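Local coordinates for Rx protein (Solanum tuberosum, PDB 4M70) that confers resistance to potato virus X as a plant NB-LRR disease resistance protein, its N-terminal coiled-coil domain, described here, binding the cofactor RanGAP2, at residues V10-M14 with L35-R39; S20-T24 with S77-F81; L38-L42 with V111-M115; T69-V73 with V99-A103. All coordinates share one frame. Residue numbers count along the deposited sequence, not the author numbering.

Contact 1: V10-M14 with L35-R39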
loop_
_atom_site.group_PDB
_atom_site.type_symbol
_atom_site.label_atom_id
_atom_site.label_comp_id
_atom_site.label_asym_id
_atom_site.label_seq_id
_atom_site.Cartn_x
_atom_site.Cartn_y
_atom_site.Cartn_z
ATOM N N VAL A 10 0.465 -6.084 8.680
ATOM C CA VAL A 10 1.015 -4.744 8.472
ATOM C C VAL A 10 2.518 -4.728 8.735
ATOM O O VAL A 10 3.279 -4.092 8.003
ATOM C CB VAL A 10 0.293 -3.680 9.348
ATOM C CG1 VAL A 10 1.025 -2.341 9.301
ATOM C CG2 VAL A 10 -1.148 -3.508 8.893
ATOM N N THR A 11 2.950 -5.466 9.755
ATOM C CA THR A 11 4.378 -5.591 10.056
ATOM C C THR A 11 5.131 -6.216 8.883
ATOM O O THR A 11 6.212 -5.748 8.476
ATOM C CB THR A 11 4.611 -6.460 11.312
ATOM O OG1 THR A 11 3.962 -5.860 12.442
ATOM C CG2 THR A 11 6.102 -6.610 11.598
ATOM N N SER A 12 4.535 -7.263 8.327
ATOM C CA SER A 12 5.128 -7.943 7.190
ATOM C C SER A 12 5.201 -7.009 5.977
ATOM O O SER A 12 6.194 -7.007 5.246
ATOM C CB SER A 12 4.338 -9.213 6.874
ATOM O OG SER A 12 4.962 -9.952 5.841
ATOM N N LEU A 13 4.161 -6.201 5.783
ATOM C CA LEU A 13 4.131 -5.235 4.685
ATOM C C LEU A 13 5.208 -4.154 4.846
ATOM O O LEU A 13 5.820 -3.721 3.866
ATOM C CB LEU A 13 2.740 -4.597 4.560
ATOM C CG LEU A 13 2.571 -3.559 3.448
ATOM C CD1 LEU A 13 3.058 -4.117 2.110
ATOM C CD2 LEU A 13 1.128 -3.088 3.342
ATOM N N MET A 14 5.416 -3.713 6.084
ATOM C CA MET A 14 6.455 -2.739 6.403
ATOM C C MET A 14 7.812 -3.326 6.015
ATOM O O MET A 14 8.623 -2.681 5.326
ATOM C CB MET A 14 6.412 -2.394 7.900
ATOM C CG MET A 14 5.270 -1.442 8.293
ATOM S SD MET A 14 4.754 -1.542 10.030
ATOM C CE MET A 14 6.225 -0.976 10.883
ATOM N N LEU A 35 2.261 3.419 7.587
ATOM C CA LEU A 35 1.892 2.066 7.975
ATOM C C LEU A 35 2.167 1.787 9.436
ATOM O O LEU A 35 1.320 1.246 10.146
ATOM C CB LEU A 35 2.661 1.048 7.136
ATOM C CG LEU A 35 2.000 0.508 5.878
ATOM C CD1 LEU A 35 2.909 -0.511 5.236
ATOM C CD2 LEU A 35 0.676 -0.127 6.247
ATOM N N LYS A 36 3.356 2.181 9.877
ATOM C CA LYS A 36 3.777 2.020 11.260
ATOM C C LYS A 36 2.815 2.754 12.181
ATOM O O LYS A 36 2.402 2.226 13.214
ATOM C CB LYS A 36 5.201 2.547 11.436
ATOM C CG LYS A 36 5.839 2.234 12.781
ATOM C CD LYS A 36 7.311 2.606 12.770
ATOM C CE LYS A 36 7.970 2.332 14.108
ATOM N NZ LYS A 36 9.440 2.589 14.054
ATOM N N SER A 37 2.479 3.984 11.808
ATOM C CA SER A 37 1.554 4.793 12.594
ATOM C C SER A 37 0.160 4.159 12.691
ATOM O O SER A 37 -0.439 4.096 13.778
ATOM C CB SER A 37 1.460 6.193 11.995
ATOM O OG SER A 37 0.597 7.016 12.756
ATOM N N LEU A 38 -0.338 3.650 11.565
ATOM C CA LEU A 38 -1.644 3.003 11.560
ATOM C C LEU A 38 -1.619 1.736 12.416
ATOM O O LEU A 38 -2.595 1.416 13.118
ATOM C CB LEU A 38 -2.072 2.683 10.124
ATOM C CG LEU A 38 -2.448 3.884 9.250
ATOM C CD1 LEU A 38 -2.499 3.504 7.777
ATOM C CD2 LEU A 38 -3.778 4.480 9.698
ATOM N N ARG A 39 -0.490 1.030 12.374
ATOM C CA ARG A 39 -0.341 -0.198 13.138
ATOM C C ARG A 39 -0.352 0.156 14.618
ATOM O O ARG A 39 -0.960 -0.542 15.437
ATOM C CB ARG A 39 0.975 -0.895 12.784
ATOM C CG ARG A 39 1.159 -2.249 13.458
ATOM C CD ARG A 39 2.573 -2.811 13.296
ATOM N NE ARG A 39 3.566 -1.966 13.966
ATOM C CZ ARG A 39 4.870 -2.220 14.016
ATOM N NH1 ARG A 39 5.362 -3.317 13.454
ATOM N NH2 ARG A 39 5.684 -1.388 14.650
#
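Antiparallel pairing of sequence-adjacent helices is the simplest element of a four-helix bundle, and here it joins helix 4-24 to helix 29-42, the N-terminal helical hairpin of the Rx coiled-coil domain. The two short segments run at 165° with their axes 9.9 Å apart. In register, V10 lies level with R39 and M14 with L35. L35 gives up the most surface and forms the apolar centre: its CD1 lies 3.5 Å from CG of L13, its CD2 3.8 Å from CG1 of V10, and its CB 3.8 Å from CG of M14. L35 also reaches I17 farther along helix 4-24 and L104 and I107 on helix 86-119. M14 reaches across with its CE 3.7 Å from CB of K36. R39 closes the outer margin: its aliphatic part meets V10, with CB 3.8 Å from CG1 of that valine, while T11, whose hydroxyl also bonds to the carbonyl of Y7, takes its charged end. The guanidinium is packed on one face by M14 CE, 3.6 Å from R39 NH1, and at its edge T11 OG1 accepts a 3.1 Å hydrogen bond from R39 NH1.

Contact 2: S20-T24 with S77-F81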
loop_
_atom_site.group_PDB
_atom_site.type_symbol
_atom_site.label_atom_id
_atom_site.label_comp_id
_atom_site.label_asym_id
_atom_site.label_seq_id
_atom_site.Cartn_x
_atom_site.Cartn_y
_atom_site.Cartn_z
ATOM N N SER A 20 12.010 -3.758 -0.584
ATOM C CA SER A 20 11.868 -3.104 -1.876
ATOM C C SER A 20 12.730 -1.848 -1.939
ATOM O O SER A 20 13.313 -1.559 -2.973
ATOM C CB SER A 20 10.405 -2.755 -2.158
ATOM O OG SER A 20 10.255 -2.150 -3.435
ATOM N N MET A 21 12.803 -1.106 -0.836
ATOM C CA MET A 21 13.629 0.103 -0.785
ATOM C C MET A 21 15.098 -0.236 -0.969
ATOM O O MET A 21 15.810 0.420 -1.730
ATOM C CB MET A 21 13.436 0.869 0.529
ATOM C CG MET A 21 12.116 1.611 0.640
ATOM S SD MET A 21 11.815 2.346 2.268
ATOM C CE MET A 21 13.195 3.493 2.401
ATOM N N GLU A 22 15.542 -1.274 -0.266
ATOM C CA GLU A 22 16.920 -1.733 -0.368
ATOM C C GLU A 22 17.258 -2.148 -1.792
ATOM O O GLU A 22 18.348 -1.858 -2.288
ATOM C CB GLU A 22 17.168 -2.904 0.581
ATOM C CG GLU A 22 17.161 -2.534 2.054
ATOM C CD GLU A 22 17.485 -3.716 2.948
ATOM O OE1 GLU A 22 17.986 -4.740 2.431
ATOM O OE2 GLU A 22 17.229 -3.625 4.168
ATOM N N LEU A 23 16.325 -2.826 -2.453
ATOM C CA LEU A 23 16.599 -3.300 -3.806
ATOM C C LEU A 23 16.500 -2.213 -4.876
ATOM O O LEU A 23 17.341 -2.134 -5.775
ATOM C CB LEU A 23 15.672 -4.456 -4.176
ATOM C CG LEU A 23 16.026 -5.014 -5.553
ATOM C CD1 LEU A 23 17.459 -5.553 -5.541
ATOM C CD2 LEU A 23 15.036 -6.077 -6.009
ATOM N N THR A 24 15.482 -1.370 -4.761
ATOM C CA THR A 24 15.116 -0.439 -5.819
ATOM C C THR A 24 15.642 0.967 -5.566
ATOM O O THR A 24 15.866 1.728 -6.507
ATOM C CB THR A 24 13.579 -0.357 -5.978
ATOM O OG1 THR A 24 13.007 0.263 -4.819
ATOM C CG2 THR A 24 12.982 -1.748 -6.156
ATOM N N SER A 77 9.118 -5.109 -7.677
ATOM C CA SER A 77 10.514 -4.903 -7.316
ATOM C C SER A 77 11.390 -5.861 -8.121
ATOM O O SER A 77 12.486 -5.488 -8.577
ATOM C CB SER A 77 10.723 -5.088 -5.814
ATOM O OG SER A 77 9.979 -4.126 -5.080
ATOM N N ARG A 78 10.919 -7.101 -8.279
ATOM C CA ARG A 78 11.607 -8.035 -9.165
ATOM C C ARG A 78 11.672 -7.471 -10.585
ATOM O O ARG A 78 12.693 -7.603 -11.264
ATOM C CB ARG A 78 10.938 -9.413 -9.165
ATOM C CG ARG A 78 11.225 -10.257 -7.929
ATOM C CD ARG A 78 10.819 -11.714 -8.140
ATOM N NE ARG A 78 9.373 -11.891 -8.278
ATOM C CZ ARG A 78 8.542 -12.059 -7.252
ATOM N NH1 ARG A 78 9.007 -12.068 -6.008
ATOM N NH2 ARG A 78 7.245 -12.215 -7.466
ATOM N N ASN A 79 10.595 -6.824 -11.023
ATOM C CA ASN A 79 10.596 -6.185 -12.339
ATOM C C ASN A 79 11.604 -5.035 -12.439
ATOM O O ASN A 79 12.180 -4.807 -13.504
ATOM C CB ASN A 79 9.188 -5.729 -12.735
ATOM C CG ASN A 79 8.260 -6.896 -13.041
ATOM O OD1 ASN A 79 8.710 -8.012 -13.295
ATOM N ND2 ASN A 79 6.956 -6.641 -13.017
ATOM N N VAL A 80 11.828 -4.329 -11.330
ATOM C CA VAL A 80 12.864 -3.294 -11.262
ATOM C C VAL A 80 14.250 -3.922 -11.409
ATOM O O VAL A 80 15.110 -3.396 -12.120
ATOM C CB VAL A 80 12.804 -2.475 -9.941
ATOM C CG1 VAL A 80 14.113 -1.722 -9.704
ATOM C CG2 VAL A 80 11.635 -1.501 -9.953
ATOM N N PHE A 81 14.464 -5.049 -10.733
ATOM C CA PHE A 81 15.746 -5.743 -10.834
ATOM C C PHE A 81 16.028 -6.168 -12.268
ATOM O O PHE A 81 17.163 -6.094 -12.737
ATOM C CB PHE A 81 15.779 -6.962 -9.907
ATOM C CG PHE A 81 17.069 -7.738 -9.963
ATOM C CD1 PHE A 81 17.185 -8.849 -10.788
ATOM C CD2 PHE A 81 18.158 -7.370 -9.184
ATOM C CE1 PHE A 81 18.367 -9.576 -10.846
ATOM C CE2 PHE A 81 19.348 -8.093 -9.238
ATOM C CZ PHE A 81 19.449 -9.196 -10.070
#
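This is a parallel helix-helix contact with a small polar centre, and it lies where helix 4-24 and helix 56-81 both come to their C-terminal ends, its centre about 15 Å from the centre of the chain. Helices that are not consecutive in the sequence can run the same way in a bundle, and these two segments do so at 14°, with axes 9.7 Å apart. Close packing is allowed by small residues: S20 and S77 have their CA atoms only 5.9 Å apart. The OG of S20 donates a 2.6 Å hydrogen bond to the OG of S77, which in turn bonds to the carbonyl of V73 one turn back, so both hydroxyls are satisfied although the serines are buried. On one flank of this pair, T24 sets its CG2 3.7 Å from CG1 of V80. OG1 of T24 donates a 2.6 Å hydrogen bond to the carbonyl O of S20 and also bonds to the backbone N of C26, just past the helix end, so that the methyl faces the valine. The other flank is more exposed: CD2 of L23 lies 3.7 Å from the carbonyl O of S77 and 4.1 Å from CB of F81. Helix 86-119 covers the inner side of the pair, I96 touching both serines and A92 touching V80, while L28, from the loop leading into helix 29-42, packs against S20.

Contact 3: L38-L42 with V111-M115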
loop_
_atom_site.group_PDB
_atom_site.type_symbol
_atom_site.label_atom_id
_atom_site.label_comp_id
_atom_site.label_asym_id
_atom_site.label_seq_id
_atom_site.Cartn_x
_atom_site.Cartn_y
_atom_site.Cartn_z
ATOM N N LEU A 38 -0.338 3.650 11.565
ATOM C CA LEU A 38 -1.644 3.003 11.560
ATOM C C LEU A 38 -1.619 1.736 12.416
ATOM O O LEU A 38 -2.595 1.416 13.118
ATOM C CB LEU A 38 -2.072 2.683 10.124
ATOM C CG LEU A 38 -2.448 3.884 9.250
ATOM C CD1 LEU A 38 -2.499 3.504 7.777
ATOM C CD2 LEU A 38 -3.778 4.480 9.698
ATOM N N ARG A 39 -0.490 1.030 12.374
ATOM C CA ARG A 39 -0.341 -0.198 13.138
ATOM C C ARG A 39 -0.352 0.156 14.618
ATOM O O ARG A 39 -0.960 -0.542 15.437
ATOM C CB ARG A 39 0.975 -0.895 12.784
ATOM C CG ARG A 39 1.159 -2.249 13.458
ATOM C CD ARG A 39 2.573 -2.811 13.296
ATOM N NE ARG A 39 3.566 -1.966 13.966
ATOM C CZ ARG A 39 4.870 -2.220 14.016
ATOM N NH1 ARG A 39 5.362 -3.317 13.454
ATOM N NH2 ARG A 39 5.684 -1.388 14.650
ATOM N N ALA A 40 0.326 1.254 14.944
ATOM C CA ALA A 40 0.360 1.778 16.301
ATOM C C ALA A 40 -1.047 2.064 16.794
ATOM O O ALA A 40 -1.376 1.832 17.958
ATOM C CB ALA A 40 1.234 3.020 16.383
ATOM N N ILE A 41 -1.878 2.568 15.888
ATOM C CA ILE A 41 -3.273 2.813 16.221
ATOM C C ILE A 41 -3.997 1.507 16.526
ATOM O O ILE A 41 -4.744 1.431 17.506
ATOM C CB ILE A 41 -3.990 3.582 15.113
ATOM C CG1 ILE A 41 -3.559 5.045 15.147
ATOM C CG2 ILE A 41 -5.488 3.498 15.286
ATOM C CD1 ILE A 41 -4.166 5.852 14.052
ATOM N N LEU A 42 -3.781 0.480 15.701
ATOM C CA LEU A 42 -4.449 -0.802 15.945
ATOM C C LEU A 42 -4.124 -1.415 17.302
ATOM O O LEU A 42 -5.018 -1.909 17.989
ATOM C CB LEU A 42 -4.087 -1.827 14.864
ATOM C CG LEU A 42 -4.515 -1.651 13.410
ATOM C CD1 LEU A 42 -3.833 -2.696 12.551
ATOM C CD2 LEU A 42 -6.020 -1.812 13.306
ATOM N N VAL A 111 -8.968 1.103 9.212
ATOM C CA VAL A 111 -8.549 1.382 10.584
ATOM C C VAL A 111 -9.424 2.459 11.228
ATOM O O VAL A 111 -9.733 2.387 12.423
ATOM C CB VAL A 111 -7.052 1.775 10.651
ATOM C CG1 VAL A 111 -6.703 2.382 11.999
ATOM C CG2 VAL A 111 -6.174 0.559 10.393
ATOM N N LYS A 112 -9.842 3.447 10.439
ATOM C CA LYS A 112 -10.766 4.461 10.955
ATOM C C LYS A 112 -12.131 3.852 11.296
ATOM O O LYS A 112 -12.710 4.126 12.361
ATOM C CB LYS A 112 -10.908 5.615 9.961
ATOM C CG LYS A 112 -9.692 6.534 9.937
ATOM C CD LYS A 112 -9.754 7.538 8.797
ATOM C CE LYS A 112 -8.518 8.414 8.791
ATOM N NZ LYS A 112 -8.434 9.258 7.565
ATOM N N GLN A 113 -12.618 2.990 10.408
ATOM C CA GLN A 113 -13.845 2.247 10.681
ATOM C C GLN A 113 -13.677 1.380 11.931
ATOM O O GLN A 113 -14.606 1.210 12.723
ATOM C CB GLN A 113 -14.257 1.399 9.475
ATOM C CG GLN A 113 -15.565 0.643 9.671
ATOM C CD GLN A 113 -15.984 -0.136 8.440
ATOM O OE1 GLN A 113 -15.324 -0.083 7.401
ATOM N NE2 GLN A 113 -17.088 -0.867 8.550
ATOM N N TRP A 114 -12.479 0.826 12.082
ATOM C CA TRP A 114 -12.110 0.006 13.226
ATOM C C TRP A 114 -12.260 0.827 14.501
ATOM O O TRP A 114 -12.739 0.323 15.513
ATOM C CB TRP A 114 -10.670 -0.488 13.062
ATOM C CG TRP A 114 -10.195 -1.441 14.119
ATOM C CD1 TRP A 114 -9.846 -1.143 15.402
ATOM C CD2 TRP A 114 -9.997 -2.855 13.967
ATOM N NE1 TRP A 114 -9.452 -2.283 16.063
ATOM C CE2 TRP A 114 -9.534 -3.349 15.201
ATOM C CE3 TRP A 114 -10.170 -3.751 12.905
ATOM C CZ2 TRP A 114 -9.245 -4.702 15.407
ATOM C CZ3 TRP A 114 -9.881 -5.093 13.110
ATOM C CH2 TRP A 114 -9.426 -5.553 14.349
ATOM N N MET A 115 -11.823 2.082 14.454
ATOM C CA MET A 115 -11.954 2.980 15.600
ATOM C C MET A 115 -13.422 3.274 15.919
ATOM O O MET A 115 -13.846 3.259 17.088
ATOM C CB MET A 115 -11.203 4.284 15.350
ATOM C CG MET A 115 -10.462 4.804 16.559
ATOM S SD MET A 115 -8.692 4.567 16.368
ATOM C CE MET A 115 -8.409 5.474 14.846
#
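L42 sets its CD2 methyl over the indole of W114, 4.2 Å from the centroid of the five-membered ring and 7° off the ring normal, a CH-pi contact made squarely on the face. It illustrates how the last modelled turn of a short helix can be fixed against a longer one by apolar side chains alone. The same CD2 of L42 approaches CG2 of V111 at 3.8 Å, and V111 is the residue most covered in this contact. Its other methyl, CG1, faces CG2 of I41 at 3.7 Å and CD2 of L38 at a looser 4.3 Å, so one valine serves three residues of segment 38-42. Farther out, CG2 of I41 meets SD of M115 at 3.5 Å on the exposed margin. The segments run parallel, at 23°, with axes 10.6 Å apart. In the four-helix bundle of this coiled-coil domain the contact joins the last modelled turn of helix 29-42 to helix 86-119. Helix 56-81 closes in from beyond, where I62 touches V111 and L58 and E59 touch W114, while A6 of helix 4-24 packs on L42.

Contact 4: T69-V73 with V99-A103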
loop_
_atom_site.group_PDB
_atom_site.type_symbol
_atom_site.label_atom_id
_atom_site.label_comp_id
_atom_site.label_asym_id
_atom_site.label_seq_id
_atom_site.Cartn_x
_atom_site.Cartn_y
_atom_site.Cartn_z
ATOM N N THR A 69 -0.898 -6.756 -1.309
ATOM C CA THR A 69 0.005 -5.650 -1.594
ATOM C C THR A 69 1.448 -6.128 -1.530
ATOM O O THR A 69 2.290 -5.727 -2.340
ATOM C CB THR A 69 -0.197 -4.500 -0.601
ATOM O OG1 THR A 69 -1.575 -4.096 -0.603
ATOM C CG2 THR A 69 0.703 -3.327 -0.956
ATOM N N GLU A 70 1.724 -6.989 -0.555
ATOM C CA GLU A 70 3.052 -7.569 -0.396
ATOM C C GLU A 70 3.476 -8.287 -1.655
ATOM O O GLU A 70 4.584 -8.077 -2.164
ATOM C CB GLU A 70 3.057 -8.575 0.742
ATOM C CG GLU A 70 3.756 -8.124 1.983
ATOM C CD GLU A 70 3.979 -9.268 2.926
ATOM O OE1 GLU A 70 3.354 -10.329 2.725
ATOM O OE2 GLU A 70 4.786 -9.110 3.858
ATOM N N ASP A 71 2.577 -9.127 -2.159
ATOM C CA ASP A 71 2.860 -9.886 -3.371
ATOM C C ASP A 71 3.167 -8.967 -4.551
ATOM O O ASP A 71 4.135 -9.186 -5.298
ATOM C CB ASP A 71 1.689 -10.808 -3.707
ATOM C CG ASP A 71 1.531 -11.942 -2.710
ATOM O OD1 ASP A 71 2.502 -12.244 -1.986
ATOM O OD2 ASP A 71 0.426 -12.516 -2.641
ATOM N N MET A 72 2.360 -7.919 -4.697
ATOM C CA MET A 72 2.545 -6.964 -5.794
ATOM C C MET A 72 3.856 -6.170 -5.715
ATOM O O MET A 72 4.544 -5.978 -6.724
ATOM C CB MET A 72 1.345 -6.020 -5.876
ATOM C CG MET A 72 0.086 -6.691 -6.436
ATOM S SD MET A 72 -1.362 -5.611 -6.335
ATOM C CE MET A 72 -2.581 -6.564 -7.243
ATOM N N VAL A 73 4.197 -5.708 -4.515
ATOM C CA VAL A 73 5.442 -4.983 -4.305
ATOM C C VAL A 73 6.650 -5.890 -4.572
ATOM O O VAL A 73 7.621 -5.472 -5.210
ATOM C CB VAL A 73 5.515 -4.371 -2.882
ATOM C CG1 VAL A 73 6.919 -3.864 -2.577
ATOM C CG2 VAL A 73 4.485 -3.251 -2.725
ATOM N N VAL A 99 0.442 0.953 -6.153
ATOM C CA VAL A 99 -0.112 -0.102 -5.316
ATOM C C VAL A 99 -0.007 0.259 -3.834
ATOM O O VAL A 99 -0.952 0.032 -3.071
ATOM C CB VAL A 99 0.508 -1.497 -5.614
ATOM C CG1 VAL A 99 1.960 -1.564 -5.184
ATOM C CG2 VAL A 99 -0.292 -2.587 -4.932
ATOM N N LEU A 100 1.109 0.866 -3.435
ATOM C CA LEU A 100 1.263 1.232 -2.032
ATOM C C LEU A 100 0.293 2.322 -1.585
ATOM O O LEU A 100 -0.231 2.268 -0.472
ATOM C CB LEU A 100 2.707 1.628 -1.724
ATOM C CG LEU A 100 3.653 0.434 -1.602
ATOM C CD1 LEU A 100 5.087 0.881 -1.360
ATOM C CD2 LEU A 100 3.160 -0.467 -0.484
ATOM N N GLU A 101 0.045 3.303 -2.447
ATOM C CA GLU A 101 -0.962 4.320 -2.136
ATOM C C GLU A 101 -2.385 3.732 -2.075
ATOM O O GLU A 101 -3.163 4.085 -1.179
ATOM C CB GLU A 101 -0.862 5.505 -3.094
ATOM C CG GLU A 101 -1.793 6.657 -2.729
ATOM C CD GLU A 101 -1.492 7.327 -1.404
ATOM O OE1 GLU A 101 -0.372 7.177 -0.875
ATOM O OE2 GLU A 101 -2.412 7.986 -0.877
ATOM N N GLN A 102 -2.738 2.867 -3.031
ATOM C CA GLN A 102 -4.055 2.215 -2.993
ATOM C C GLN A 102 -4.239 1.434 -1.686
ATOM O O GLN A 102 -5.276 1.533 -0.999
ATOM C CB GLN A 102 -4.239 1.273 -4.184
ATOM C CG GLN A 102 -4.308 1.943 -5.543
ATOM C CD GLN A 102 -5.726 2.289 -5.961
ATOM O OE1 GLN A 102 -6.209 3.396 -5.717
ATOM N NE2 GLN A 102 -6.405 1.334 -6.584
ATOM N N ALA A 103 -3.207 0.666 -1.352
ATOM C CA ALA A 103 -3.197 -0.159 -0.153
ATOM C C ALA A 103 -3.342 0.702 1.092
ATOM O O ALA A 103 -4.132 0.389 1.982
ATOM C CB ALA A 103 -1.916 -0.966 -0.085
#
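T69 opens the contact, its CA-to-CB bond pointing toward segment 99-103. Its CG2 lies 3.8 Å from CD2 of L100 and 4.2 Å from CG2 of V99, while its OG1, hydrogen-bonded to the carbonyl of V65, sits a tight 3.2 Å from CB of A103. A small residue opposite the threonine permits that approach, with the CA atoms of T69 and A103 6.5 Å apart. E70 points away from segment 99-103, and its OE2 is hydrogen-bonded to T16 OG1 of helix 4-24. M72 begins toward the partner and lays its SD 3.5 Å from CG2 of V99 before its end leads outward. V73 completes the turn: its CG2 is 3.9 Å from CG1 of V99 and 3.8 Å from CD2 of L100, so both methyls of V99 are engaged. The segments are nearly antiparallel, at 170°, with axes 10.2 Å apart, the general rule for a hairpin of consecutive helices in a bundle. This pairing faces two ways. RanGAP2, the neighbouring chain, packs aromatic side chains on T69 and V99; on the inner side L13, T16, I17 and S20 of helix 4-24 and F31 of helix 29-42 complete the core around T69, V73 and L100.

From the N terminus, contact 1 closes the shortest loop, folding helix 29-42 back on helix 4-24. Contact 2 begins within that loop and ends on helix 56-81, so it crosses contacts 1, 3 and 4. Contact 3 starts on the stretch where contact 1 ends, sharing L38 and R39, and spans the unmodelled residues 44-54 to reach helix 86-119. Contact 4, the second hairpin, falls wholly within contact 3's span and follows contact 1 in series. Two antiparallel hairpins are thus joined by two parallel contacts, 2 and 3, on opposite sides of the chain's centre. Contact 4 touches contact 1 through L13 and T69 and probably through a hydrogen bond between S12 and E70, and contact 2 through S20 and V73.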